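Local atomic coordinates of putative cytochrome P450 154A1 (Streptomyces coelicolor, PDB entry 1ODO), a protein that belongs to the cytochrome P450 family of haem proteins and here holds 4-phenyl-1H-imidazole in the pocket beside its haem. Residues A[15-20]-A[284-289]; A[63-68]-A[89-94]; A[67-72]-A[81-86]; A[168-173]-A[189-194]. All coordinates share one frame; numbering follows the deposited sequence.

Contact 1. Residues A[15-20]-A[284-289]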
loop_
_atom_site.group_PDB
_atom_site.type_symbol
_atom_site.label_atom_id
_atom_site.label_comp_id
_atom_site.label_asym_id
_atom_site.label_seq_id
_atom_site.Cartn_x
_atom_site.Cartn_y
_atom_site.Cartn_z
ATOM N N ALA A 15 -8.930 13.403 -6.119
ATOM C CA ALA A 15 -10.057 14.113 -5.524
ATOM C C ALA A 15 -11.391 13.381 -5.382
ATOM O O ALA A 15 -12.177 13.706 -4.490
ATOM C CB ALA A 15 -10.280 15.432 -6.274
ATOM N N ASP A 16 -11.661 12.407 -6.243
ATOM C CA ASP A 16 -12.924 11.680 -6.157
ATOM C C ASP A 16 -12.768 10.279 -6.738
ATOM O O ASP A 16 -13.224 10.004 -7.853
ATOM C CB ASP A 16 -14.000 12.452 -6.926
ATOM C CG ASP A 16 -15.378 11.838 -6.786
ATOM O OD1 ASP A 16 -15.523 10.830 -6.062
ATOM O OD2 ASP A 16 -16.322 12.371 -7.402
ATOM N N HIS A 17 -12.136 9.394 -5.973
ATOM C CA HIS A 17 -11.918 8.030 -6.428
ATOM C C HIS A 17 -13.179 7.198 -6.633
ATOM O O HIS A 17 -13.179 6.281 -7.452
ATOM C CB HIS A 17 -10.928 7.305 -5.500
ATOM C CG HIS A 17 -11.483 6.942 -4.156
ATOM N ND1 HIS A 17 -11.938 7.881 -3.256
ATOM C CD2 HIS A 17 -11.614 5.740 -3.546
ATOM C CE1 HIS A 17 -12.324 7.274 -2.147
ATOM N NE2 HIS A 17 -12.137 5.974 -2.296
ATOM N N HIS A 18 -14.253 7.508 -5.908
ATOM C CA HIS A 18 -15.493 6.746 -6.070
ATOM C C HIS A 18 -16.056 6.971 -7.468
ATOM O O HIS A 18 -16.511 6.033 -8.123
ATOM C CB HIS A 18 -16.546 7.157 -5.040
ATOM C CG HIS A 18 -16.203 6.768 -3.637
ATOM N ND1 HIS A 18 -15.597 5.569 -3.328
ATOM C CD2 HIS A 18 -16.417 7.398 -2.459
ATOM C CE1 HIS A 18 -15.451 5.479 -2.019
ATOM N NE2 HIS A 18 -15.941 6.575 -1.468
ATOM N N THR A 19 -16.050 8.219 -7.920
ATOM C CA THR A 19 -16.563 8.509 -9.251
ATOM C C THR A 19 -15.597 7.891 -10.250
ATOM O O THR A 19 -16.005 7.356 -11.279
ATOM C CB THR A 19 -16.661 10.020 -9.510
ATOM O OG1 THR A 19 -17.652 10.583 -8.643
ATOM C CG2 THR A 19 -17.055 10.289 -10.965
ATOM N N GLU A 20 -14.307 7.957 -9.933
ATOM C CA GLU A 20 -13.293 7.394 -10.816
ATOM C C GLU A 20 -13.549 5.900 -11.040
ATOM O O GLU A 20 -13.392 5.403 -12.156
ATOM C CB GLU A 20 -11.896 7.596 -10.222
ATOM C CG GLU A 20 -10.784 6.959 -11.048
ATOM C CD GLU A 20 -9.412 7.190 -10.453
ATOM O OE1 GLU A 20 -8.761 8.197 -10.814
ATOM O OE2 GLU A 20 -8.993 6.367 -9.614
ATOM N N ARG A 284 -11.292 -4.559 0.874
ATOM C CA ARG A 284 -12.052 -4.679 -0.365
ATOM C C ARG A 284 -12.715 -3.359 -0.753
ATOM O O ARG A 284 -12.563 -2.887 -1.878
ATOM C CB ARG A 284 -13.146 -5.746 -0.226
ATOM C CG ARG A 284 -13.944 -5.991 -1.522
ATOM C CD ARG A 284 -15.239 -6.763 -1.251
ATOM N NE ARG A 284 -16.212 -5.924 -0.552
ATOM C CZ ARG A 284 -16.914 -4.956 -1.135
ATOM N NH1 ARG A 284 -16.764 -4.713 -2.432
ATOM N NH2 ARG A 284 -17.745 -4.210 -0.418
ATOM N N HIS A 285 -13.444 -2.782 0.200
ATOM C CA HIS A 285 -14.176 -1.524 0.028
ATOM C C HIS A 285 -13.344 -0.246 -0.126
ATOM O O HIS A 285 -13.684 0.631 -0.929
ATOM C CB HIS A 285 -15.165 -1.384 1.199
ATOM C CG HIS A 285 -16.243 -0.367 0.977
ATOM N ND1 HIS A 285 -16.269 0.844 1.636
ATOM C CD2 HIS A 285 -17.340 -0.388 0.183
ATOM C CE1 HIS A 285 -17.337 1.525 1.259
ATOM N NE2 HIS A 285 -18.004 0.799 0.379
ATOM N N GLU A 286 -12.272 -0.125 0.646
ATOM C CA GLU A 286 -11.417 1.059 0.564
ATOM C C GLU A 286 -9.951 0.668 0.722
ATOM O O GLU A 286 -9.312 1.004 1.719
ATOM C CB GLU A 286 -11.801 2.078 1.640
ATOM C CG GLU A 286 -13.210 2.636 1.489
ATOM C CD GLU A 286 -13.374 3.556 0.288
ATOM O OE1 GLU A 286 -12.444 3.658 -0.545
ATOM O OE2 GLU A 286 -14.448 4.180 0.178
ATOM N N PRO A 287 -9.405 -0.063 -0.263
ATOM C CA PRO A 287 -8.005 -0.505 -0.233
ATOM C C PRO A 287 -7.048 0.687 -0.227
ATOM O O PRO A 287 -7.358 1.734 -0.797
ATOM C CB PRO A 287 -7.886 -1.361 -1.497
ATOM C CG PRO A 287 -8.890 -0.742 -2.423
ATOM C CD PRO A 287 -10.068 -0.486 -1.510
ATOM N N ALA A 288 -5.890 0.516 0.406
ATOM C CA ALA A 288 -4.884 1.578 0.497
ATOM C C ALA A 288 -4.196 1.960 -0.811
ATOM O O ALA A 288 -3.752 3.101 -0.968
ATOM C CB ALA A 288 -3.829 1.204 1.549
ATOM N N VAL A 289 -4.092 1.011 -1.740
ATOM C CA VAL A 289 -3.455 1.264 -3.032
ATOM C C VAL A 289 -4.517 1.088 -4.119
ATOM O O VAL A 289 -4.971 -0.026 -4.381
ATOM C CB VAL A 289 -2.291 0.283 -3.270
ATOM C CG1 VAL A 289 -1.701 0.487 -4.659
ATOM C CG2 VAL A 289 -1.227 0.493 -2.201
#

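Contact 2. Residues A[63-68]-A[89-94]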
loop_
_atom_site.group_PDB
_atom_site.type_symbol
_atom_site.label_atom_id
_atom_site.label_comp_id
_atom_site.label_asym_id
_atom_site.label_seq_id
_atom_site.Cartn_x
_atom_site.Cartn_y
_atom_site.Cartn_z
ATOM N N ARG A 63 12.855 -2.498 -17.718
ATOM C CA ARG A 63 14.137 -2.536 -18.401
ATOM C C ARG A 63 14.141 -3.593 -19.503
ATOM O O ARG A 63 14.617 -3.350 -20.610
ATOM C CB ARG A 63 15.233 -2.832 -17.378
ATOM C CG ARG A 63 16.645 -2.616 -17.866
ATOM C CD ARG A 63 17.621 -2.530 -16.691
ATOM N NE ARG A 63 17.386 -1.356 -15.847
ATOM C CZ ARG A 63 16.493 -1.292 -14.864
ATOM N NH1 ARG A 63 15.734 -2.340 -14.581
ATOM N NH2 ARG A 63 16.360 -0.174 -14.160
ATOM N N ALA A 64 13.582 -4.759 -19.208
ATOM C CA ALA A 64 13.543 -5.831 -20.188
ATOM C C ALA A 64 12.322 -5.873 -21.100
ATOM O O ALA A 64 12.438 -6.246 -22.272
ATOM C CB ALA A 64 13.679 -7.176 -19.472
ATOM N N HIS A 65 11.161 -5.468 -20.590
ATOM C CA HIS A 65 9.954 -5.512 -21.404
ATOM C C HIS A 65 9.198 -4.241 -21.795
ATOM O O HIS A 65 8.123 -4.331 -22.393
ATOM C CB HIS A 65 8.988 -6.501 -20.744
ATOM C CG HIS A 65 9.598 -7.842 -20.472
ATOM N ND1 HIS A 65 10.089 -8.656 -21.472
ATOM C CD2 HIS A 65 9.813 -8.506 -19.312
ATOM C CE1 HIS A 65 10.576 -9.763 -20.939
ATOM N NE2 HIS A 65 10.421 -9.696 -19.629
ATOM N N TRP A 66 9.730 -3.066 -21.472
ATOM C CA TRP A 66 9.048 -1.820 -21.831
ATOM C C TRP A 66 9.984 -0.992 -22.716
ATOM O O TRP A 66 10.882 -0.313 -22.224
ATOM C CB TRP A 66 8.665 -1.024 -20.578
ATOM C CG TRP A 66 7.760 0.153 -20.860
ATOM C CD1 TRP A 66 6.971 0.336 -21.965
ATOM C CD2 TRP A 66 7.482 1.254 -19.984
ATOM N NE1 TRP A 66 6.218 1.477 -21.826
ATOM C CE2 TRP A 66 6.510 2.059 -20.620
ATOM C CE3 TRP A 66 7.956 1.635 -18.722
ATOM C CZ2 TRP A 66 6.002 3.224 -20.036
ATOM C CZ3 TRP A 66 7.451 2.794 -18.138
ATOM C CH2 TRP A 66 6.481 3.576 -18.798
ATOM N N PRO A 67 9.783 -1.050 -24.041
ATOM C CA PRO A 67 10.607 -0.316 -25.009
ATOM C C PRO A 67 10.731 1.182 -24.742
ATOM O O PRO A 67 11.772 1.784 -25.019
ATOM C CB PRO A 67 9.917 -0.612 -26.339
ATOM C CG PRO A 67 9.389 -2.000 -26.127
ATOM C CD PRO A 67 8.796 -1.899 -24.736
ATOM N N ALA A 68 9.678 1.780 -24.195
ATOM C CA ALA A 68 9.682 3.210 -23.903
ATOM C C ALA A 68 10.381 3.593 -22.601
ATOM O O ALA A 68 10.555 4.779 -22.320
ATOM C CB ALA A 68 8.248 3.734 -23.885
ATOM N N THR A 89 10.210 -4.871 -9.411
ATOM C CA THR A 89 10.392 -4.680 -10.851
ATOM C C THR A 89 11.112 -5.862 -11.486
ATOM O O THR A 89 11.700 -5.737 -12.562
ATOM C CB THR A 89 11.217 -3.416 -11.142
ATOM O OG1 THR A 89 12.475 -3.502 -10.459
ATOM C CG2 THR A 89 10.467 -2.171 -10.672
ATOM N N ALA A 90 11.061 -7.008 -10.818
ATOM C CA ALA A 90 11.714 -8.209 -11.320
ATOM C C ALA A 90 10.727 -9.158 -12.000
ATOM O O ALA A 90 9.535 -9.155 -11.694
ATOM C CB ALA A 90 12.424 -8.918 -10.177
ATOM N N TYR A 91 11.244 -9.969 -12.917
ATOM C CA TYR A 91 10.444 -10.934 -13.663
ATOM C C TYR A 91 11.004 -12.358 -13.560
ATOM O O TYR A 91 12.219 -12.555 -13.523
ATOM C CB TYR A 91 10.410 -10.523 -15.141
ATOM C CG TYR A 91 9.748 -11.520 -16.059
ATOM C CD1 TYR A 91 8.366 -11.506 -16.256
ATOM C CD2 TYR A 91 10.499 -12.497 -16.716
ATOM C CE1 TYR A 91 7.744 -12.441 -17.085
ATOM C CE2 TYR A 91 9.888 -13.439 -17.547
ATOM C CZ TYR A 91 8.511 -13.403 -17.726
ATOM O OH TYR A 91 7.897 -14.333 -18.538
ATOM N N GLY A 92 10.105 -13.339 -13.528
ATOM C CA GLY A 92 10.496 -14.739 -13.444
ATOM C C GLY A 92 11.495 -15.124 -12.370
ATOM O O GLY A 92 11.392 -14.670 -11.231
ATOM N N PRO A 93 12.473 -15.986 -12.704
ATOM C CA PRO A 93 13.491 -16.429 -11.750
ATOM C C PRO A 93 14.153 -15.295 -10.975
ATOM O O PRO A 93 14.460 -15.448 -9.794
ATOM C CB PRO A 93 14.478 -17.188 -12.634
ATOM C CG PRO A 93 13.560 -17.849 -13.621
ATOM C CD PRO A 93 12.608 -16.712 -13.982
ATOM N N ASN A 94 14.378 -14.160 -11.632
ATOM C CA ASN A 94 15.006 -13.036 -10.950
ATOM C C ASN A 94 14.077 -12.518 -9.855
ATOM O O ASN A 94 14.533 -12.074 -8.798
ATOM C CB ASN A 94 15.344 -11.910 -11.929
ATOM C CG ASN A 94 16.174 -10.807 -11.279
ATOM O OD1 ASN A 94 17.164 -11.083 -10.593
ATOM N ND2 ASN A 94 15.780 -9.557 -11.498
#

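Contact 3. Residues A[67-72]-A[81-86]. With PIM (4-phenyl-1H-imidazole), chain C.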
loop_
_atom_site.group_PDB
_atom_site.type_symbol
_atom_site.label_atom_id
_atom_site.label_comp_id
_atom_site.label_asym_id
_atom_site.label_seq_id
_atom_site.Cartn_x
_atom_site.Cartn_y
_atom_site.Cartn_z
ATOM N N PRO A 67 9.783 -1.050 -24.041
ATOM C CA PRO A 67 10.607 -0.316 -25.009
ATOM C C PRO A 67 10.731 1.182 -24.742
ATOM O O PRO A 67 11.772 1.784 -25.019
ATOM C CB PRO A 67 9.917 -0.612 -26.339
ATOM C CG PRO A 67 9.389 -2.000 -26.127
ATOM C CD PRO A 67 8.796 -1.899 -24.736
ATOM N N ALA A 68 9.678 1.780 -24.195
ATOM C CA ALA A 68 9.682 3.210 -23.903
ATOM C C ALA A 68 10.381 3.593 -22.601
ATOM O O ALA A 68 10.555 4.779 -22.320
ATOM C CB ALA A 68 8.248 3.734 -23.885
ATOM N N PHE A 69 10.794 2.602 -21.816
ATOM C CA PHE A 69 11.465 2.874 -20.545
ATOM C C PHE A 69 12.556 3.938 -20.626
ATOM O O PHE A 69 12.533 4.920 -19.878
ATOM C CB PHE A 69 12.070 1.597 -19.967
ATOM C CG PHE A 69 12.780 1.810 -18.661
ATOM C CD1 PHE A 69 12.062 2.070 -17.499
ATOM C CD2 PHE A 69 14.169 1.791 -18.599
ATOM C CE1 PHE A 69 12.715 2.311 -16.290
ATOM C CE2 PHE A 69 14.838 2.032 -17.391
ATOM C CZ PHE A 69 14.107 2.292 -16.237
ATOM N N GLY A 70 13.509 3.726 -21.529
ATOM C CA GLY A 70 14.605 4.666 -21.700
ATOM C C GLY A 70 14.189 6.114 -21.889
ATOM O O GLY A 70 14.866 7.019 -21.404
ATOM N N GLU A 71 13.080 6.338 -22.588
ATOM C CA GLU A 71 12.588 7.692 -22.834
ATOM C C GLU A 71 11.794 8.230 -21.646
ATOM O O GLU A 71 11.944 9.386 -21.254
ATOM C CB GLU A 71 11.690 7.704 -24.071
ATOM C CG GLU A 71 12.217 6.863 -25.221
ATOM C CD GLU A 71 11.171 6.599 -26.290
ATOM O OE1 GLU A 71 11.343 5.620 -27.057
ATOM O OE2 GLU A 71 10.183 7.369 -26.371
ATOM N N VAL A 72 10.953 7.375 -21.078
ATOM C CA VAL A 72 10.112 7.730 -19.940
ATOM C C VAL A 72 10.817 8.016 -18.614
ATOM O O VAL A 72 10.422 8.921 -17.880
ATOM C CB VAL A 72 9.052 6.620 -19.698
ATOM C CG1 VAL A 72 8.254 6.909 -18.441
ATOM C CG2 VAL A 72 8.123 6.522 -20.902
ATOM N N TRP A 81 8.823 4.281 -9.471
ATOM C CA TRP A 81 8.009 3.077 -9.352
ATOM C C TRP A 81 8.414 1.968 -10.316
ATOM O O TRP A 81 8.146 0.792 -10.059
ATOM C CB TRP A 81 6.527 3.405 -9.572
ATOM C CG TRP A 81 5.896 4.118 -8.420
ATOM C CD1 TRP A 81 5.996 5.445 -8.117
ATOM C CD2 TRP A 81 5.101 3.527 -7.384
ATOM N NE1 TRP A 81 5.314 5.719 -6.955
ATOM C CE2 TRP A 81 4.756 4.559 -6.483
ATOM C CE3 TRP A 81 4.650 2.225 -7.130
ATOM C CZ2 TRP A 81 3.979 4.329 -5.343
ATOM C CZ3 TRP A 81 3.879 1.995 -5.997
ATOM C CH2 TRP A 81 3.552 3.046 -5.116
ATOM N N VAL A 82 9.064 2.339 -11.416
ATOM C CA VAL A 82 9.484 1.350 -12.404
ATOM C C VAL A 82 10.989 1.319 -12.654
ATOM O O VAL A 82 11.477 0.440 -13.362
ATOM C CB VAL A 82 8.779 1.602 -13.765
ATOM C CG1 VAL A 82 7.265 1.627 -13.572
ATOM C CG2 VAL A 82 9.260 2.917 -14.374
ATOM N N ALA A 83 11.721 2.260 -12.066
ATOM C CA ALA A 83 13.165 2.318 -12.256
ATOM C C ALA A 83 14.006 1.608 -11.198
ATOM O O ALA A 83 15.184 1.328 -11.432
ATOM C CB ALA A 83 13.612 3.780 -12.383
ATOM N N VAL A 84 13.418 1.321 -10.039
ATOM C CA VAL A 84 14.162 0.640 -8.983
ATOM C C VAL A 84 14.540 -0.759 -9.448
ATOM O O VAL A 84 13.955 -1.291 -10.388
ATOM C CB VAL A 84 13.338 0.497 -7.674
ATOM C CG1 VAL A 84 13.160 1.859 -7.004
ATOM C CG2 VAL A 84 11.984 -0.134 -7.974
ATOM N N GLU A 85 15.532 -1.341 -8.785
ATOM C CA GLU A 85 15.997 -2.677 -9.114
ATOM C C GLU A 85 15.787 -3.550 -7.885
ATOM O O GLU A 85 16.688 -3.709 -7.065
ATOM C CB GLU A 85 17.480 -2.659 -9.489
ATOM C CG GLU A 85 17.797 -1.858 -10.740
ATOM C CD GLU A 85 19.284 -1.808 -11.027
ATOM O OE1 GLU A 85 19.884 -2.888 -11.226
ATOM O OE2 GLU A 85 19.849 -0.695 -11.044
ATOM N N ASN A 86 14.578 -4.081 -7.744
ATOM C CA ASN A 86 14.248 -4.939 -6.614
ATOM C C ASN A 86 13.169 -5.920 -7.063
ATOM O O ASN A 86 12.857 -5.998 -8.250
ATOM C CB ASN A 86 13.773 -4.107 -5.408
ATOM C CG ASN A 86 12.628 -3.179 -5.751
ATOM O OD1 ASN A 86 11.791 -3.501 -6.596
ATOM N ND2 ASN A 86 12.575 -2.024 -5.086
HETATM N N1 PIM C . 3.776 -0.163 -0.343
HETATM C C2 PIM C . 3.076 -1.195 0.261
HETATM N N3 PIM C . 3.383 -2.254 -0.299
HETATM C C4 PIM C . 4.258 -2.032 -1.264
HETATM C C5 PIM C . 4.522 -0.723 -1.312
HETATM C C6 PIM C . 5.440 0.063 -2.208
HETATM C C7 PIM C . 6.008 1.278 -1.702
HETATM C C8 PIM C . 6.892 2.039 -2.558
HETATM C C9 PIM C . 7.163 1.554 -3.862
HETATM C C10 PIM C . 6.596 0.347 -4.353
HETATM C C11 PIM C . 5.728 -0.379 -3.483
#

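Contact 4. Residues A[168-173]-A[189-194]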
loop_
_atom_site.group_PDB
_atom_site.type_symbol
_atom_site.label_atom_id
_atom_site.label_comp_id
_atom_site.label_asym_id
_atom_site.label_seq_id
_atom_site.Cartn_x
_atom_site.Cartn_y
_atom_site.Cartn_z
ATOM N N ARG A 168 9.867 9.796 6.999
ATOM C CA ARG A 168 8.480 10.242 6.909
ATOM C C ARG A 168 8.052 11.123 5.735
ATOM O O ARG A 168 7.203 10.722 4.932
ATOM C CB ARG A 168 8.079 10.906 8.228
ATOM C CG ARG A 168 8.135 9.948 9.407
ATOM C CD ARG A 168 7.931 10.666 10.722
ATOM N NE ARG A 168 6.622 11.302 10.809
ATOM C CZ ARG A 168 6.245 12.079 11.820
ATOM N NH1 ARG A 168 7.084 12.315 12.821
ATOM N NH2 ARG A 168 5.029 12.612 11.838
ATOM N N ALA A 169 8.617 12.320 5.632
ATOM C CA ALA A 169 8.255 13.224 4.541
ATOM C C ALA A 169 8.653 12.695 3.168
ATOM O O ALA A 169 7.988 12.973 2.166
ATOM C CB ALA A 169 8.889 14.597 4.769
ATOM N N LEU A 170 9.737 11.930 3.126
ATOM C CA LEU A 170 10.227 11.368 1.875
ATOM C C LEU A 170 9.361 10.230 1.344
ATOM O O LEU A 170 9.119 10.135 0.139
ATOM C CB LEU A 170 11.674 10.910 2.062
ATOM C CG LEU A 170 12.598 12.041 2.530
ATOM C CD1 LEU A 170 14.019 11.524 2.687
ATOM C CD2 LEU A 170 12.559 13.184 1.520
ATOM N N VAL A 171 8.898 9.358 2.232
ATOM C CA VAL A 171 8.059 8.254 1.784
ATOM C C VAL A 171 6.731 8.850 1.329
ATOM O O VAL A 171 6.103 8.355 0.390
ATOM C CB VAL A 171 7.837 7.224 2.902
ATOM C CG1 VAL A 171 6.816 6.180 2.454
ATOM C CG2 VAL A 171 9.152 6.547 3.228
ATOM N N ASP A 172 6.313 9.927 1.990
ATOM C CA ASP A 172 5.061 10.593 1.637
ATOM C C ASP A 172 5.215 11.088 0.197
ATOM O O ASP A 172 4.299 10.977 -0.624
ATOM C CB ASP A 172 4.815 11.791 2.560
ATOM C CG ASP A 172 3.587 12.594 2.161
ATOM O OD1 ASP A 172 2.456 12.098 2.362
ATOM O OD2 ASP A 172 3.751 13.720 1.640
ATOM N N GLY A 173 6.390 11.634 -0.101
ATOM C CA GLY A 173 6.652 12.139 -1.438
ATOM C C GLY A 173 6.543 11.070 -2.513
ATOM O O GLY A 173 6.125 11.353 -3.634
ATOM N N ALA A 189 16.039 11.810 -4.664
ATOM C CA ALA A 189 17.440 12.004 -4.308
ATOM C C ALA A 189 17.609 12.074 -2.789
ATOM O O ALA A 189 18.538 11.490 -2.228
ATOM C CB ALA A 189 17.980 13.275 -4.959
ATOM N N ARG A 190 16.705 12.789 -2.128
ATOM C CA ARG A 190 16.763 12.924 -0.678
ATOM C C ARG A 190 16.553 11.577 -0.003
ATOM O O ARG A 190 17.169 11.280 1.019
ATOM C CB ARG A 190 15.698 13.916 -0.205
ATOM C CG ARG A 190 16.020 15.356 -0.574
ATOM C CD ARG A 190 14.779 16.234 -0.547
ATOM N NE ARG A 190 15.062 17.551 -1.117
ATOM C CZ ARG A 190 14.160 18.308 -1.727
ATOM N NH1 ARG A 190 12.908 17.880 -1.853
ATOM N NH2 ARG A 190 14.509 19.492 -2.212
ATOM N N LEU A 191 15.680 10.761 -0.584
ATOM C CA LEU A 191 15.393 9.444 -0.033
ATOM C C LEU A 191 16.609 8.523 -0.134
ATOM O O LEU A 191 16.945 7.819 0.822
ATOM C CB LEU A 191 14.187 8.833 -0.753
ATOM C CG LEU A 191 13.706 7.436 -0.340
ATOM C CD1 LEU A 191 13.528 7.346 1.167
ATOM C CD2 LEU A 191 12.391 7.143 -1.053
ATOM N N TYR A 192 17.272 8.523 -1.286
ATOM C CA TYR A 192 18.446 7.673 -1.458
ATOM C C TYR A 192 19.538 8.119 -0.499
ATOM O O TYR A 192 20.336 7.309 -0.031
ATOM C CB TYR A 192 18.959 7.731 -2.900
ATOM C CG TYR A 192 18.273 6.741 -3.813
ATOM C CD1 TYR A 192 17.588 7.166 -4.951
ATOM C CD2 TYR A 192 18.310 5.372 -3.539
ATOM C CE1 TYR A 192 16.956 6.252 -5.794
ATOM C CE2 TYR A 192 17.682 4.451 -4.372
ATOM C CZ TYR A 192 17.009 4.897 -5.497
ATOM O OH TYR A 192 16.392 3.991 -6.327
ATOM N N GLU A 193 19.560 9.413 -0.201
ATOM C CA GLU A 193 20.554 9.956 0.707
ATOM C C GLU A 193 20.369 9.378 2.110
ATOM O O GLU A 193 21.325 8.872 2.701
ATOM C CB GLU A 193 20.461 11.482 0.737
ATOM C CG GLU A 193 21.457 12.156 1.661
ATOM C CD GLU A 193 21.480 13.660 1.471
ATOM O OE1 GLU A 193 20.411 14.298 1.602
ATOM O OE2 GLU A 193 22.569 14.203 1.185
ATOM N N VAL A 194 19.153 9.436 2.649
ATOM C CA VAL A 194 18.931 8.892 3.988
ATOM C C VAL A 194 19.065 7.371 3.990
ATOM O O VAL A 194 19.373 6.775 5.020
ATOM C CB VAL A 194 17.547 9.294 4.576
ATOM C CG1 VAL A 194 17.568 10.763 4.974
ATOM C CG2 VAL A 194 16.441 9.032 3.571
#

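Contact 1. Residues A[15-20]-A[284-289]
The torsions of H17 and E286 turn their polar ends to one another: CG of H17 stands between its backbone N and carbonyl carbon (chi1 73°), while the E286 chain bends at CG (chi2 -70°) and carries its carboxylate toward helix 17-25. H17 NE2 donates to E286 OE1 over 2.9 Å in a nearly straight bond, 166° at the hydrogen. The acceptor lies in the imidazole plane and is approached on its syn side, only slightly out of the carboxylate plane. N396 also donates to OE1 through its ND2, so this one oxygen is gripped twice. The imidazole of H18 lies against one face of the H17 ring. The glutamate directly follows the P450 K helix, whose ExxR signature is represented here by the salt bridge between E281 and R284; two residues beyond E286, A288 touches the haem. On the N-terminal side D16 caps helix 17-25. T19 N reaches D16 OD1 at 3.2 Å and T19 OG1 gives its proton to D16 OD2 at 2.6 Å, both coming from above the carboxylate plane.

Contact 2. Residues A[63-68]-A[89-94]
A T-shaped aromatic pair, H65 on Y91, joins the end of the short helix 62-65 to the extended loop leading into helix 92-100, the B and C helices of the P450 fold. The imidazole presents its edge to one face of the phenol ring, with centroids 5.1 Å apart and planes at 72°. H65 NE2 makes the approach, standing 4.0 Å from Y91 CD2 and 4.1 Å from Y91 CG, above the face and displaced from the middle toward the CG-CD2 side. Y91 holds its ring out to meet it by placing CG opposite its own backbone N (chi1 173°). At the far end, the Y91 hydroxyl is hydrogen-bonded to the carbonyl oxygen of S56, and both rings touch S59 of strand 58-59, so the phenol is held at its tip as well as at its root. The imidazole is in turn backed by its neighbour: A64 CB lies 4.0 Å over the centre of one H65 face. Because NE2 lies near the phenol face and at the imidazole edge, an N-H there, if NE2 carries the proton, would probably be directed into the pi cloud, and a positive charge on the histidine would be expected to strengthen the attraction.

Contact 3. Residues A[67-72]-A[81-86]
F69 meets V82 and A83 with the outer carbons of its ring. F69 CE1 comes to 4.0 Å from V82 CG2, which lies at the ring edge in its plane, and to 3.7 Å from V82 O, which stands obliquely to the ring. The next ring atom, F69 CZ, is 4.2 Å from A83 CB, so one corner of the phenyl covers the last turn of helix 80-83. Covering it has a price: V82 O is buried here with no hydrogen-bonding partner in the model. F69 delivers its ring across the gap because CG extends opposite the backbone N (chi1 180°), away from a short helix in which V72 N bonds to A68 O at 2.9 Å. V82 points its CB toward that helix, and its CG2 is the branch that receives the ring.

Both segments belong to the region between the B and C helices, a part of the P450 fold that helps wall the ligand pocket. W81, next in the chain to V82, lines that pocket: the C9-C10 side of the phenyl of 4-phenyl-1H-imidazole lies over one face of the indole, offset toward its rim, the two planes only moderately tilted, with W81 CZ3 3.6 Å from the ligand's C10. Further out, W81 NE1 is hydrogen-bonded to V174 O, and F175 meets the indole edge-to-face. V82 rests on L294 and Y296 of strand 292-297, while F69 also packs on A62 and R63 of helix 62-65. Beyond the helix end, N86 ND2 bonds to D234 O and E85 N to D234 OD2, linking this loop to helix 229-244.

Contact 4. Residues A[168-173]-A[189-194]
L170 drives into helix 189-194 between R190, L191 and V194, and nearly everything close in this contact involves that one leucine. Its CD1 makes most of the close approaches: it lies 3.6 Å from V194 CG2, where the two side chains meet tip to tip. The same L170 CD1 packs 3.6 Å from the backbone oxygen R190 O. The other methyl, L170 CD2, sits 3.7 Å from R190 CB. L191 returns the contact from its own side, setting its CD1 4.1 Å from L170 CB; its CG extends opposite the backbone N (chi1 180°), which brings CD1 against that atom. L191 also packs on F167 and V174 of helix 161-175 and on L237 of helix 229-244.

The R190 side is looser. Only the root of this arginine takes part, for the chain runs extended from CG to NE, crosses the leucine at about a right angle and carries its guanidinium group away from the neighbouring helix, on the exposed side of the contact. The van der Waals fit thus grades from a buried L191 to an exposed R190. The two segments' axes approach to 9.5 Å, with their directions 136° apart, so the helices run broadly antiparallel yet splayed. Such a pair, one helix following the other over a short connection, is the F-G helical hairpin of cytochromes P450, which roofs the ligand pocket; the L191 side chain lies about 8 Å from 4-phenyl-1H-imidazole.

In the fold
From the N terminus, contact 1 opens first and closes last: helix 17-25 is joined to the end of helix 275-285, and the other three contacts nest inside this long loop. Contacts 2 and 3 start from the same stretch, sharing P67 and A68, and their centres lie about 9 Å apart. Contact 3 returns at 81-86 and contact 2 at 89-94, where T89 OG1 lies 2.7 Å from V84 O, a probable hydrogen bond between them. Contact 4 follows in series, pairing helices 161-175 and 181-204; Y192 packs on V84, joining it to contact 3. Contact 1 touches none of the others.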